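Long-range contacts in uncharacterized HIT-like protein HP_0404 (Helicobacter pylori 26695, PDB 4ZGL), which probably hydrolyses adenosine 5'-monophosphoramidates, as a HINT-type member of the histidine triad (HIT) proteins: residues K16-E21 with F64-K69; N20-S25 with P53-Q58; S44-N49 with E90-H95; Y77-N82 with F96-G101. All coordinates share one frame; numbering follows the deposited sequence.

Contact 1 (K16-E21 with F64-K69)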
loop_
_atom_site.group_PDB
_atom_site.type_symbol
_atom_site.label_atom_id
_atom_site.label_comp_id
_atom_site.label_asym_id
_atom_site.label_seq_id
_atom_site.Cartn_x
_atom_site.Cartn_y
_atom_site.Cartn_z
ATOM N N LYS A 16 -13.452 13.482 -9.927
ATOM C CA LYS A 16 -12.009 13.522 -10.054
ATOM C C LYS A 16 -11.361 14.425 -8.991
ATOM O O LYS A 16 -11.704 15.594 -8.853
ATOM C CB LYS A 16 -11.654 13.948 -11.490
ATOM C CG LYS A 16 -10.232 14.495 -11.622
ATOM C CD LYS A 16 -9.850 15.066 -12.970
ATOM C CE LYS A 16 -8.956 16.254 -12.984
ATOM N NZ LYS A 16 -9.137 17.054 -14.217
ATOM N N ILE A 17 -10.426 13.853 -8.236
ATOM C CA ILE A 17 -9.691 14.576 -7.202
ATOM C C ILE A 17 -8.438 15.186 -7.823
ATOM O O ILE A 17 -8.218 16.391 -7.722
ATOM C CB ILE A 17 -9.303 13.646 -6.034
ATOM C CG1 ILE A 17 -10.577 13.182 -5.304
ATOM C CG2 ILE A 17 -8.353 14.364 -5.077
ATOM C CD1 ILE A 17 -10.389 12.017 -4.358
ATOM N N LEU A 18 -7.631 14.336 -8.455
ATOM C CA LEU A 18 -6.419 14.754 -9.149
ATOM C C LEU A 18 -6.178 13.825 -10.331
ATOM O O LEU A 18 -6.601 12.672 -10.315
ATOM C CB LEU A 18 -5.209 14.708 -8.208
ATOM C CG LEU A 18 -3.986 15.550 -8.625
ATOM C CD1 LEU A 18 -4.065 17.045 -8.252
ATOM C CD2 LEU A 18 -2.725 14.952 -7.990
ATOM N N GLU A 19 -5.491 14.330 -11.349
ATOM C CA GLU A 19 -5.150 13.541 -12.524
ATOM C C GLU A 19 -3.807 13.971 -13.099
ATOM O O GLU A 19 -3.389 15.122 -12.961
ATOM C CB GLU A 19 -6.231 13.707 -13.589
ATOM C CG GLU A 19 -6.009 12.889 -14.855
ATOM C CD GLU A 19 -7.147 13.020 -15.856
ATOM O OE1 GLU A 19 -7.849 14.059 -15.841
ATOM O OE2 GLU A 19 -7.323 12.079 -16.666
ATOM N N ASN A 20 -3.136 13.031 -13.751
ATOM C CA ASN A 20 -1.909 13.334 -14.480
ATOM C C ASN A 20 -1.718 12.312 -15.606
ATOM O O ASN A 20 -2.593 11.458 -15.796
ATOM C CB ASN A 20 -0.717 13.442 -13.503
ATOM C CG ASN A 20 -0.085 12.100 -13.168
ATOM O OD1 ASN A 20 -0.479 11.060 -13.686
ATOM N ND2 ASN A 20 0.908 12.122 -12.286
ATOM N N GLU A 21 -0.607 12.410 -16.345
ATOM C CA GLU A 21 -0.395 11.593 -17.568
ATOM C C GLU A 21 -0.552 10.100 -17.326
ATOM O O GLU A 21 -0.988 9.382 -18.224
ATOM C CB GLU A 21 1.018 11.746 -18.283
ATOM C CG GLU A 21 1.886 13.015 -18.034
ATOM C CD GLU A 21 1.190 14.310 -18.431
ATOM O OE1 GLU A 21 0.217 14.252 -19.214
ATOM O OE2 GLU A 21 1.622 15.390 -17.963
ATOM N N PHE A 64 1.156 11.099 -2.599
ATOM C CA PHE A 64 1.464 12.245 -1.749
ATOM C C PHE A 64 0.712 13.493 -2.212
ATOM O O PHE A 64 0.271 14.299 -1.394
ATOM C CB PHE A 64 2.972 12.534 -1.723
ATOM C CG PHE A 64 3.811 11.424 -1.135
ATOM C CD1 PHE A 64 3.359 10.662 -0.062
ATOM C CD2 PHE A 64 5.078 11.163 -1.642
ATOM C CE1 PHE A 64 4.146 9.651 0.470
ATOM C CE2 PHE A 64 5.868 10.153 -1.111
ATOM C CZ PHE A 64 5.401 9.397 -0.054
ATOM N N GLU A 65 0.576 13.657 -3.524
ATOM C CA GLU A 65 -0.158 14.795 -4.073
ATOM C C GLU A 65 -1.648 14.734 -3.761
ATOM O O GLU A 65 -2.273 15.769 -3.502
ATOM C CB GLU A 65 0.059 14.901 -5.579
ATOM C CG GLU A 65 1.478 15.283 -5.967
ATOM C CD GLU A 65 1.688 15.357 -7.472
ATOM O OE1 GLU A 65 0.701 15.484 -8.222
ATOM O OE2 GLU A 65 2.856 15.293 -7.915
ATOM N N VAL A 66 -2.221 13.533 -3.766
ATOM C CA VAL A 66 -3.656 13.438 -3.514
ATOM C C VAL A 66 -3.968 13.682 -2.044
ATOM O O VAL A 66 -4.802 14.522 -1.753
ATOM C CB VAL A 66 -4.378 12.236 -4.089
ATOM C CG1 VAL A 66 -4.278 12.207 -5.614
ATOM C CG2 VAL A 66 -3.837 11.003 -3.475
ATOM N N VAL A 67 -3.283 12.984 -1.133
ATOM C CA VAL A 67 -3.528 13.161 0.307
ATOM C C VAL A 67 -3.309 14.595 0.765
ATOM O O VAL A 67 -3.942 15.053 1.719
ATOM C CB VAL A 67 -2.671 12.232 1.197
ATOM C CG1 VAL A 67 -3.085 10.783 1.003
ATOM C CG2 VAL A 67 -1.178 12.429 0.949
ATOM N N GLU A 68 -2.418 15.308 0.083
ATOM C CA GLU A 68 -2.168 16.694 0.451
ATOM C C GLU A 68 -3.266 17.593 -0.131
ATOM O O GLU A 68 -3.723 18.508 0.541
ATOM C CB GLU A 68 -0.736 17.118 0.144
ATOM C CG GLU A 68 -0.580 18.184 -0.929
ATOM C CD GLU A 68 0.876 18.534 -1.189
ATOM O OE1 GLU A 68 1.761 18.012 -0.455
ATOM O OE2 GLU A 68 1.132 19.339 -2.120
ATOM N N LYS A 69 -3.742 17.289 -1.338
ATOM C CA LYS A 69 -4.935 17.947 -1.868
ATOM C C LYS A 69 -6.166 17.708 -0.997
ATOM O O LYS A 69 -6.944 18.624 -0.763
ATOM C CB LYS A 69 -5.247 17.466 -3.281
ATOM C CG LYS A 69 -6.338 18.294 -3.938
ATOM C CD LYS A 69 -6.059 18.529 -5.409
ATOM C CE LYS A 69 -7.072 19.422 -6.061
ATOM N NZ LYS A 69 -8.512 19.107 -5.947
#

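Contact 2 (N20-S25 with P53-Q58)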
loop_
_atom_site.group_PDB
_atom_site.type_symbol
_atom_site.label_atom_id
_atom_site.label_comp_id
_atom_site.label_asym_id
_atom_site.label_seq_id
_atom_site.Cartn_x
_atom_site.Cartn_y
_atom_site.Cartn_z
ATOM N N ASN A 20 -3.136 13.031 -13.751
ATOM C CA ASN A 20 -1.909 13.334 -14.480
ATOM C C ASN A 20 -1.718 12.312 -15.606
ATOM O O ASN A 20 -2.593 11.458 -15.796
ATOM C CB ASN A 20 -0.717 13.442 -13.503
ATOM C CG ASN A 20 -0.085 12.100 -13.168
ATOM O OD1 ASN A 20 -0.479 11.060 -13.686
ATOM N ND2 ASN A 20 0.908 12.122 -12.286
ATOM N N GLU A 21 -0.607 12.410 -16.345
ATOM C CA GLU A 21 -0.395 11.593 -17.568
ATOM C C GLU A 21 -0.552 10.100 -17.326
ATOM O O GLU A 21 -0.988 9.382 -18.224
ATOM C CB GLU A 21 1.018 11.746 -18.283
ATOM C CG GLU A 21 1.886 13.015 -18.034
ATOM C CD GLU A 21 1.190 14.310 -18.431
ATOM O OE1 GLU A 21 0.217 14.252 -19.214
ATOM O OE2 GLU A 21 1.622 15.390 -17.963
ATOM N N ARG A 22 -0.134 9.629 -16.151
ATOM C CA ARG A 22 -0.096 8.194 -15.860
ATOM C C ARG A 22 -1.101 7.720 -14.808
ATOM O O ARG A 22 -1.374 6.523 -14.726
ATOM C CB ARG A 22 1.319 7.785 -15.434
ATOM C CG ARG A 22 2.346 7.785 -16.559
ATOM C CD ARG A 22 3.708 7.354 -16.046
ATOM N NE ARG A 22 4.821 7.402 -17.007
ATOM C CZ ARG A 22 5.369 8.534 -17.431
ATOM N NH1 ARG A 22 4.872 9.697 -17.030
ATOM N NH2 ARG A 22 6.390 8.507 -18.280
ATOM N N PHE A 23 -1.651 8.633 -14.006
ATOM C CA PHE A 23 -2.546 8.253 -12.905
ATOM C C PHE A 23 -3.791 9.119 -12.826
ATOM O O PHE A 23 -3.859 10.201 -13.405
ATOM C CB PHE A 23 -1.813 8.328 -11.567
ATOM C CG PHE A 23 -0.611 7.442 -11.492
ATOM C CD1 PHE A 23 -0.739 6.107 -11.139
ATOM C CD2 PHE A 23 0.647 7.940 -11.786
ATOM C CE1 PHE A 23 0.374 5.288 -11.077
ATOM C CE2 PHE A 23 1.762 7.127 -11.723
ATOM C CZ PHE A 23 1.625 5.799 -11.370
ATOM N N LEU A 24 -4.774 8.618 -12.088
ATOM C CA LEU A 24 -6.030 9.314 -11.886
ATOM C C LEU A 24 -6.570 8.967 -10.503
ATOM O O LEU A 24 -6.515 7.808 -10.085
ATOM C CB LEU A 24 -7.036 8.901 -12.961
ATOM C CG LEU A 24 -8.452 9.481 -12.840
ATOM C CD1 LEU A 24 -8.701 10.587 -13.854
ATOM C CD2 LEU A 24 -9.487 8.380 -13.008
ATOM N N SER A 25 -7.082 9.972 -9.797
ATOM C CA SER A 25 -7.697 9.760 -8.491
ATOM C C SER A 25 -9.109 10.317 -8.467
ATOM O O SER A 25 -9.398 11.323 -9.117
ATOM C CB SER A 25 -6.868 10.411 -7.383
ATOM O OG SER A 25 -7.371 10.067 -6.100
ATOM N N PRO A 53 8.180 -1.696 -10.552
ATOM C CA PRO A 53 8.628 -0.810 -9.483
ATOM C C PRO A 53 8.707 0.656 -9.907
ATOM O O PRO A 53 8.235 1.517 -9.169
ATOM C CB PRO A 53 10.011 -1.360 -9.122
ATOM C CG PRO A 53 10.015 -2.774 -9.602
ATOM C CD PRO A 53 9.154 -2.772 -10.828
ATOM N N GLU A 54 9.284 0.917 -11.082
ATOM C CA GLU A 54 9.386 2.275 -11.677
ATOM C C GLU A 54 8.102 3.076 -11.648
ATOM O O GLU A 54 8.132 4.287 -11.462
ATOM C CB GLU A 54 9.879 2.205 -13.143
ATOM C CG GLU A 54 11.336 1.763 -13.151
ATOM C CD GLU A 54 12.365 2.886 -12.861
ATOM O OE1 GLU A 54 12.914 3.072 -11.716
ATOM O OE2 GLU A 54 12.662 3.595 -13.848
ATOM N N LEU A 55 6.986 2.391 -11.858
ATOM C CA LEU A 55 5.684 3.032 -11.951
ATOM C C LEU A 55 5.086 3.248 -10.567
ATOM O O LEU A 55 4.336 4.198 -10.351
ATOM C CB LEU A 55 4.750 2.166 -12.794
ATOM C CG LEU A 55 3.373 2.730 -13.146
ATOM C CD1 LEU A 55 3.481 3.936 -14.068
ATOM C CD2 LEU A 55 2.529 1.634 -13.785
ATOM N N MET A 56 5.425 2.364 -9.633
ATOM C CA MET A 56 4.965 2.479 -8.254
ATOM C C MET A 56 5.718 3.595 -7.531
ATOM O O MET A 56 5.200 4.180 -6.580
ATOM C CB MET A 56 5.149 1.144 -7.536
ATOM C CG MET A 56 4.570 1.083 -6.136
ATOM S SD MET A 56 2.800 1.424 -6.004
ATOM C CE MET A 56 2.568 1.581 -4.224
ATOM N N ALA A 57 6.934 3.889 -7.988
ATOM C CA ALA A 57 7.658 5.073 -7.538
ATOM C C ALA A 57 6.866 6.326 -7.903
ATOM O O ALA A 57 6.667 7.210 -7.071
ATOM C CB ALA A 57 9.040 5.127 -8.173
ATOM N N GLN A 58 6.412 6.385 -9.152
ATOM C CA GLN A 58 5.675 7.539 -9.658
ATOM C C GLN A 58 4.278 7.635 -9.043
ATOM O O GLN A 58 3.743 8.729 -8.875
ATOM C CB GLN A 58 5.589 7.478 -11.183
ATOM C CG GLN A 58 6.956 7.427 -11.859
ATOM C CD GLN A 58 6.882 7.570 -13.368
ATOM O OE1 GLN A 58 5.861 7.268 -13.979
ATOM N NE2 GLN A 58 7.970 8.030 -13.974
#

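Contact 3 (S44-N49 with E90-H95)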
loop_
_atom_site.group_PDB
_atom_site.type_symbol
_atom_site.label_atom_id
_atom_site.label_comp_id
_atom_site.label_asym_id
_atom_site.label_seq_id
_atom_site.Cartn_x
_atom_site.Cartn_y
_atom_site.Cartn_z
ATOM N N SER A 44 -3.471 -0.137 -18.331
ATOM C CA SER A 44 -4.318 -1.293 -18.056
ATOM C C SER A 44 -3.571 -2.335 -17.245
ATOM O O SER A 44 -2.821 -3.140 -17.783
ATOM C CB SER A 44 -4.815 -1.915 -19.359
ATOM O OG SER A 44 -5.587 -3.073 -19.099
ATOM N N ILE A 45 -3.746 -2.279 -15.933
ATOM C CA ILE A 45 -3.103 -3.200 -15.034
ATOM C C ILE A 45 -4.086 -3.702 -13.995
ATOM O O ILE A 45 -4.800 -2.906 -13.402
ATOM C CB ILE A 45 -1.973 -2.487 -14.313
ATOM C CG1 ILE A 45 -1.066 -1.708 -15.252
ATOM C CG2 ILE A 45 -1.111 -3.438 -13.494
ATOM C CD1 ILE A 45 -0.284 -0.658 -14.498
ATOM N N GLN A 46 -4.070 -5.007 -13.731
ATOM C CA GLN A 46 -5.149 -5.662 -12.994
ATOM C C GLN A 46 -5.044 -5.561 -11.476
ATOM O O GLN A 46 -6.057 -5.410 -10.794
ATOM C CB GLN A 46 -5.215 -7.135 -13.396
ATOM C CG GLN A 46 -6.453 -7.860 -12.898
ATOM C CD GLN A 46 -6.561 -9.259 -13.448
ATOM O OE1 GLN A 46 -6.150 -9.524 -14.574
ATOM N NE2 GLN A 46 -7.125 -10.163 -12.664
ATOM N N ASP A 47 -3.829 -5.684 -10.956
ATOM C CA ASP A 47 -3.600 -5.669 -9.512
ATOM C C ASP A 47 -2.154 -5.285 -9.189
ATOM O O ASP A 47 -1.373 -4.974 -10.094
ATOM C CB ASP A 47 -3.969 -7.028 -8.899
ATOM C CG ASP A 47 -3.198 -8.195 -9.516
ATOM O OD1 ASP A 47 -2.142 -7.981 -10.154
ATOM O OD2 ASP A 47 -3.652 -9.345 -9.354
ATOM N N PHE A 48 -1.808 -5.287 -7.902
ATOM C CA PHE A 48 -0.490 -4.848 -7.463
ATOM C C PHE A 48 0.624 -5.726 -8.021
ATOM O O PHE A 48 1.705 -5.240 -8.341
ATOM C CB PHE A 48 -0.416 -4.819 -5.941
ATOM C CG PHE A 48 0.844 -4.207 -5.409
ATOM C CD1 PHE A 48 1.034 -2.830 -5.443
ATOM C CD2 PHE A 48 1.849 -5.005 -4.878
ATOM C CE1 PHE A 48 2.204 -2.260 -4.956
ATOM C CE2 PHE A 48 3.017 -4.443 -4.389
ATOM C CZ PHE A 48 3.194 -3.069 -4.427
ATOM N N ASN A 49 0.368 -7.019 -8.139
ATOM C CA ASN A 49 1.356 -7.921 -8.742
ATOM C C ASN A 49 1.847 -7.500 -10.128
ATOM O O ASN A 49 2.986 -7.799 -10.493
ATOM C CB ASN A 49 0.825 -9.359 -8.805
ATOM C CG ASN A 49 0.844 -10.046 -7.453
ATOM O OD1 ASN A 49 1.534 -9.617 -6.527
ATOM N ND2 ASN A 49 0.089 -11.125 -7.338
ATOM N N GLU A 90 -12.763 -6.513 -5.921
ATOM C CA GLU A 90 -14.041 -6.617 -6.629
ATOM C C GLU A 90 -13.928 -6.088 -8.058
ATOM O O GLU A 90 -14.437 -6.715 -8.988
ATOM C CB GLU A 90 -15.143 -5.868 -5.885
ATOM C CG GLU A 90 -15.423 -6.355 -4.487
ATOM C CD GLU A 90 -16.274 -5.363 -3.697
ATOM O OE1 GLU A 90 -17.293 -4.886 -4.244
ATOM O OE2 GLU A 90 -15.936 -5.042 -2.538
ATOM N N VAL A 91 -13.280 -4.938 -8.227
ATOM C CA VAL A 91 -13.003 -4.388 -9.551
ATOM C C VAL A 91 -11.588 -4.800 -9.935
ATOM O O VAL A 91 -10.646 -4.571 -9.170
ATOM C CB VAL A 91 -13.117 -2.847 -9.570
ATOM C CG1 VAL A 91 -12.804 -2.291 -10.953
ATOM C CG2 VAL A 91 -14.509 -2.410 -9.135
ATOM N N MET A 92 -11.435 -5.389 -11.120
ATOM C CA MET A 92 -10.150 -5.946 -11.550
ATOM C C MET A 92 -9.317 -4.948 -12.337
ATOM O O MET A 92 -9.012 -5.150 -13.502
ATOM C CB MET A 92 -10.374 -7.214 -12.359
ATOM C CG MET A 92 -11.027 -8.308 -11.542
ATOM S SD MET A 92 -9.963 -8.858 -10.192
ATOM C CE MET A 92 -11.174 -9.308 -8.956
ATOM N N HIS A 93 -8.979 -3.849 -11.670
ATOM C CA HIS A 93 -8.025 -2.869 -12.163
ATOM C C HIS A 93 -7.296 -2.395 -10.917
ATOM O O HIS A 93 -7.924 -2.159 -9.891
ATOM C CB HIS A 93 -8.749 -1.724 -12.880
ATOM C CG HIS A 93 -7.841 -0.768 -13.595
ATOM N ND1 HIS A 93 -7.624 -0.834 -14.954
ATOM C CD2 HIS A 93 -7.118 0.287 -13.149
ATOM C CE1 HIS A 93 -6.796 0.130 -15.312
ATOM N NE2 HIS A 93 -6.474 0.824 -14.235
ATOM N N LEU A 94 -5.972 -2.310 -10.994
ATOM C CA LEU A 94 -5.162 -1.932 -9.844
ATOM C C LEU A 94 -5.688 -0.640 -9.261
ATOM O O LEU A 94 -5.856 0.346 -9.973
ATOM C CB LEU A 94 -3.692 -1.766 -10.241
ATOM C CG LEU A 94 -2.771 -1.117 -9.201
ATOM C CD1 LEU A 94 -2.780 -1.893 -7.890
ATOM C CD2 LEU A 94 -1.361 -0.994 -9.758
ATOM N N HIS A 95 -5.958 -0.648 -7.965
ATOM C CA HIS A 95 -6.362 0.570 -7.287
ATOM C C HIS A 95 -5.988 0.547 -5.819
ATOM O O HIS A 95 -6.033 -0.499 -5.168
ATOM C CB HIS A 95 -7.861 0.797 -7.450
ATOM C CG HIS A 95 -8.706 -0.304 -6.908
ATOM N ND1 HIS A 95 -8.901 -1.488 -7.584
ATOM C CD2 HIS A 95 -9.431 -0.394 -5.769
ATOM C CE1 HIS A 95 -9.705 -2.265 -6.880
ATOM N NE2 HIS A 95 -10.037 -1.626 -5.774
#

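Contact 4 (Y77-N82 with F96-G101)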
loop_
_atom_site.group_PDB
_atom_site.type_symbol
_atom_site.label_atom_id
_atom_site.label_comp_id
_atom_site.label_asym_id
_atom_site.label_seq_id
_atom_site.Cartn_x
_atom_site.Cartn_y
_atom_site.Cartn_z
ATOM N N TYR A 77 -4.066 8.835 7.435
ATOM C CA TYR A 77 -4.804 8.072 6.433
ATOM C C TYR A 77 -4.303 6.640 6.305
ATOM O O TYR A 77 -3.185 6.321 6.707
ATOM C CB TYR A 77 -4.722 8.768 5.077
ATOM C CG TYR A 77 -3.333 8.835 4.493
ATOM C CD1 TYR A 77 -2.469 9.870 4.828
ATOM C CD2 TYR A 77 -2.888 7.869 3.589
ATOM C CE1 TYR A 77 -1.196 9.939 4.290
ATOM C CE2 TYR A 77 -1.617 7.929 3.045
ATOM C CZ TYR A 77 -0.776 8.965 3.398
ATOM O OH TYR A 77 0.486 9.034 2.862
ATOM N N LYS A 78 -5.151 5.783 5.742
ATOM C CA LYS A 78 -4.807 4.391 5.475
ATOM C C LYS A 78 -4.543 4.217 3.992
ATOM O O LYS A 78 -5.212 4.831 3.158
ATOM C CB LYS A 78 -5.950 3.466 5.892
ATOM C CG LYS A 78 -6.400 3.636 7.331
ATOM C CD LYS A 78 -7.466 2.618 7.706
ATOM C CE LYS A 78 -8.047 2.917 9.080
ATOM N NZ LYS A 78 -8.502 1.689 9.787
ATOM N N LEU A 79 -3.566 3.375 3.671
ATOM C CA LEU A 79 -3.285 3.001 2.290
ATOM C C LEU A 79 -3.535 1.506 2.147
ATOM O O LEU A 79 -2.967 0.710 2.885
ATOM C CB LEU A 79 -1.840 3.371 1.895
ATOM C CG LEU A 79 -1.640 4.349 0.741
ATOM C CD1 LEU A 79 -0.203 4.284 0.251
ATOM C CD2 LEU A 79 -2.598 4.142 -0.420
ATOM N N LEU A 80 -4.405 1.132 1.210
ATOM C CA LEU A 80 -4.808 -0.262 1.036
ATOM C C LEU A 80 -4.966 -0.611 -0.436
ATOM O O LEU A 80 -5.510 0.172 -1.209
ATOM C CB LEU A 80 -6.132 -0.519 1.757
ATOM C CG LEU A 80 -6.823 -1.871 1.543
ATOM C CD1 LEU A 80 -6.228 -2.945 2.440
ATOM C CD2 LEU A 80 -8.319 -1.748 1.792
ATOM N N THR A 81 -4.493 -1.793 -0.818
ATOM C CA THR A 81 -4.837 -2.367 -2.115
ATOM C C THR A 81 -5.052 -3.868 -1.956
ATOM O O THR A 81 -4.298 -4.542 -1.258
ATOM C CB THR A 81 -3.780 -2.051 -3.195
ATOM O OG1 THR A 81 -4.229 -2.536 -4.463
ATOM C CG2 THR A 81 -2.430 -2.668 -2.857
ATOM N N ASN A 82 -6.105 -4.374 -2.591
ATOM C CA ASN A 82 -6.433 -5.796 -2.557
ATOM C C ASN A 82 -5.939 -6.479 -3.821
ATOM O O ASN A 82 -6.246 -6.043 -4.927
ATOM C CB ASN A 82 -7.938 -5.981 -2.422
ATOM C CG ASN A 82 -8.493 -5.301 -1.189
ATOM O OD1 ASN A 82 -9.276 -4.357 -1.282
ATOM N ND2 ASN A 82 -8.087 -5.780 -0.023
ATOM N N PHE A 96 -5.592 1.712 -5.322
ATOM C CA PHE A 96 -5.294 1.897 -3.916
ATOM C C PHE A 96 -6.418 2.681 -3.259
ATOM O O PHE A 96 -6.822 3.730 -3.761
ATOM C CB PHE A 96 -3.978 2.648 -3.739
ATOM C CG PHE A 96 -2.767 1.789 -3.920
ATOM C CD1 PHE A 96 -2.235 1.576 -5.181
ATOM C CD2 PHE A 96 -2.154 1.192 -2.824
ATOM C CE1 PHE A 96 -1.112 0.781 -5.353
ATOM C CE2 PHE A 96 -1.035 0.399 -2.985
ATOM C CZ PHE A 96 -0.514 0.191 -4.250
ATOM N N HIS A 97 -6.921 2.161 -2.145
ATOM C CA HIS A 97 -7.876 2.884 -1.321
ATOM C C HIS A 97 -7.107 3.844 -0.428
ATOM O O HIS A 97 -6.099 3.469 0.174
ATOM C CB HIS A 97 -8.680 1.919 -0.458
ATOM C CG HIS A 97 -9.505 0.947 -1.243
ATOM N ND1 HIS A 97 -10.870 1.069 -1.378
ATOM C CD2 HIS A 97 -9.160 -0.166 -1.928
ATOM C CE1 HIS A 97 -11.333 0.076 -2.110
ATOM N NE2 HIS A 97 -10.316 -0.687 -2.459
ATOM N N ILE A 98 -7.570 5.088 -0.366
ATOM C CA ILE A 98 -7.072 6.046 0.612
ATOM C C ILE A 98 -8.223 6.395 1.540
ATOM O O ILE A 98 -9.164 7.078 1.140
ATOM C CB ILE A 98 -6.528 7.318 -0.051
ATOM C CG1 ILE A 98 -5.249 6.988 -0.824
ATOM C CG2 ILE A 98 -6.247 8.390 1.000
ATOM C CD1 ILE A 98 -4.885 8.027 -1.860
ATOM N N LEU A 99 -8.151 5.896 2.769
ATOM C CA LEU A 99 -9.167 6.152 3.779
ATOM C C LEU A 99 -8.595 7.067 4.844
ATOM O O LEU A 99 -7.385 7.109 5.038
ATOM C CB LEU A 99 -9.625 4.839 4.414
ATOM C CG LEU A 99 -10.137 3.767 3.449
ATOM C CD1 LEU A 99 -10.353 2.448 4.169
ATOM C CD2 LEU A 99 -11.424 4.224 2.780
ATOM N N SER A 100 -9.483 7.753 5.552
ATOM C CA SER A 100 -9.124 8.755 6.540
ATOM C C SER A 100 -9.685 8.378 7.926
ATOM O O SER A 100 -10.687 7.671 8.021
ATOM C CB SER A 100 -9.616 10.135 6.066
ATOM O OG SER A 100 -10.948 10.351 6.485
ATOM N N GLY A 101 -9.039 8.856 8.996
ATOM C CA GLY A 101 -9.383 8.445 10.373
ATOM C C GLY A 101 -10.514 9.214 11.047
ATOM O O GLY A 101 -11.629 9.355 10.520
#

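Contact 1 (K16-E21 with F64-K69)
Strand 16-19 runs across helix 53-70 in a roughly antiparallel sense, at 142° between the segment axes and 8.5 Å at their closest, with Leu18 and Val66 as the nearest pair of backbone positions. Leu18 carries most of the contact. Its CG lies anti to the backbone N (chi1 -160°), which sends the forked end over the helix surface, where each part of the side chain has its own neighbour. CB rests on Val66 CG1 at 3.7 Å, CD1 meets the aliphatic part of Lys69 with 3.8 Å to CD, and CD2 lies 3.5 Å from Glu65 OE1 and also touches Glu65 CB. A branched leucine can thus touch buried Val66 and two long, exposed charged residues at once, packing on their methylenes. The Lys69 chain bends at chi2 and chi4, bringing NZ to Ile17 O at 3.3 Å in a weak hydrogen bond. Ile17 also points to the helix, and its side chain packs on Leu70 and on Tyr27 of the adjoining strand. Ile17 and Leu18 both face Ser25, a classic beta bulge, consistent with two consecutive side chains pointing to the helix. An edge strand laid against the long helix in this way belongs to the alpha+beta HIT fold, with the helix packed on an antiparallel sheet.

Contact 2 (N20-S25 with P53-Q58)
Apolar packing centres on the ring of Phe23, which stands between the start of strand 23-27 and the first turns of helix 53-70. CG is anti to the carbonyl carbon (chi1 -59°), and the ring tip CZ reaches Leu55 CD1 at 3.8 Å, the two side chains overlapping side by side but running opposite ways. The ring edge at CZ meets the backbone, Leu55 O lying close to the ring plane, 3.3 Å from Phe23 CZ, while CE2 lies 3.9 Å from Gln58 CB. This is sheet-to-helix packing of the HIT fold, and Phe62 and Met59, further along the helix, continue the apolar surroundings of the ring.

Polar atoms meet where the contact is more exposed. The extended Arg22 chain crosses Gln58 obliquely, placing Gln58 OE1 over one face of the guanidinium, whose plane is 82° from that of the amide; the angle at NE is too poor for a hydrogen bond. Within the turn, Asn20 OD1 accepts from Arg22 N at 2.9 Å and from Phe23 N at 2.7 Å, an Asx turn and Asx motif that suit asparagine to the tight connection before the strand.

Contact 3 (S44-N49 with E90-H95)
Ile45 O is gripped by one strong hydrogen bond and one weaker contact: Leu94 N donates to it at 2.7 Å, almost straight at 177° and on a carbonyl lone pair, and His93 CA adds a CA-H...O contact at 3.5 Å. The same oxygen sits over the centre of the His93 ring, 3.7 Å above its plane. Chi1 of -172°, with CG anti to the backbone N, lays the ring against this carbonyl, while His93 NE2 is hydrogen-bonded to Pro41 O. His93, Leu94 and His95 open the histidine triad motif of the HIT family, so the loop after strand 36-41 holds the backbone of the first residues of the motif itself. His95 is oriented from within the motif: its ND1 donates to His93 O at 2.6 Å, in the ring plane and almost end-on to the carbonyl, a bond that would leave NE2 as the unprotonated nitrogen if the ring is neutral. Leucine suits position 94 because it can turn into the core. Its CD1 lies 3.5 Å from Phe48 N and packs loosely on Phe48 CB, and its side chain also meets Ile51. On the exposed side the Gln46 and Met92 chains run abreast, with Gln46 NE2 4.0 Å from Met92 SD.

Contact 4 (Y77-N82 with F96-G101)
Strands 77-83 and 96-100 form an antiparallel pair of the central HIT sheet, and the second strand carries Phe96 and His97, the last two residues of the histidine triad motif. Their segment axes are 4.5 Å apart at 160°. Four backbone hydrogen bonds join two hydrogen-bonded pairs, Lys78 with Leu99 and Leu80 with His97; His97 N meets Leu80 O at 2.6 Å, almost end-on to the carbonyl. Strand 77-83 also pairs antiparallel with a strand of the second subunit, so the sheet continues through the dimer. On the face toward helix 53-70, Tyr77 packs on Val67 and Ile98 on Val66, and Leu79 CD2 bridges to Ile98 CG1 at 3.9 Å and Phe96 CD2 at 3.8 Å. Tyr77 OH bonds to Asn49 OD1 of the second subunit, which suits an aromatic residue with a polar tip at this interface. The opposite face carries Lys78, Leu80, His97 and Leu99. Leu80 and His97 extend in parallel, with their CD2 atoms 4.1 Å apart, and His97 ND1 is hydrogen-bonded to His36 NE2. Thr81 OG1, anti to the backbone N, bonds to His95 O, and the carbon side of the threonine meets Phe96: CB stands over one face of the ring, 3.8 Å from its centroid, in a CH-pi contact.

Overall arrangement
Contacts 1 and 2 both fasten helix 53-70 to neighbouring strands of one sheet and share Asn20 and Glu21; each has apolar packing bordered by exposed charged or polar chains. Contact 4, at the other end of the sheet, is dominated by regular backbone bonding, has no exposed residue among those that touch, and meets contact 1 through Val66, Val67, Ile98 and Tyr77 in the core. Contact 3 joins two loops by one hydrogen bond and the packing of Leu94, combining buried Ile45, Phe48, His93 and Leu94 with exposed Ser44 and Gln46. Phe48 packs on Phe96 of contact 4, Ile45 on Leu55 of contact 2. Contacts 3 and 4 divide the histidine triad motif. All four reach the second subunit, contact 1 through Phe64 alone.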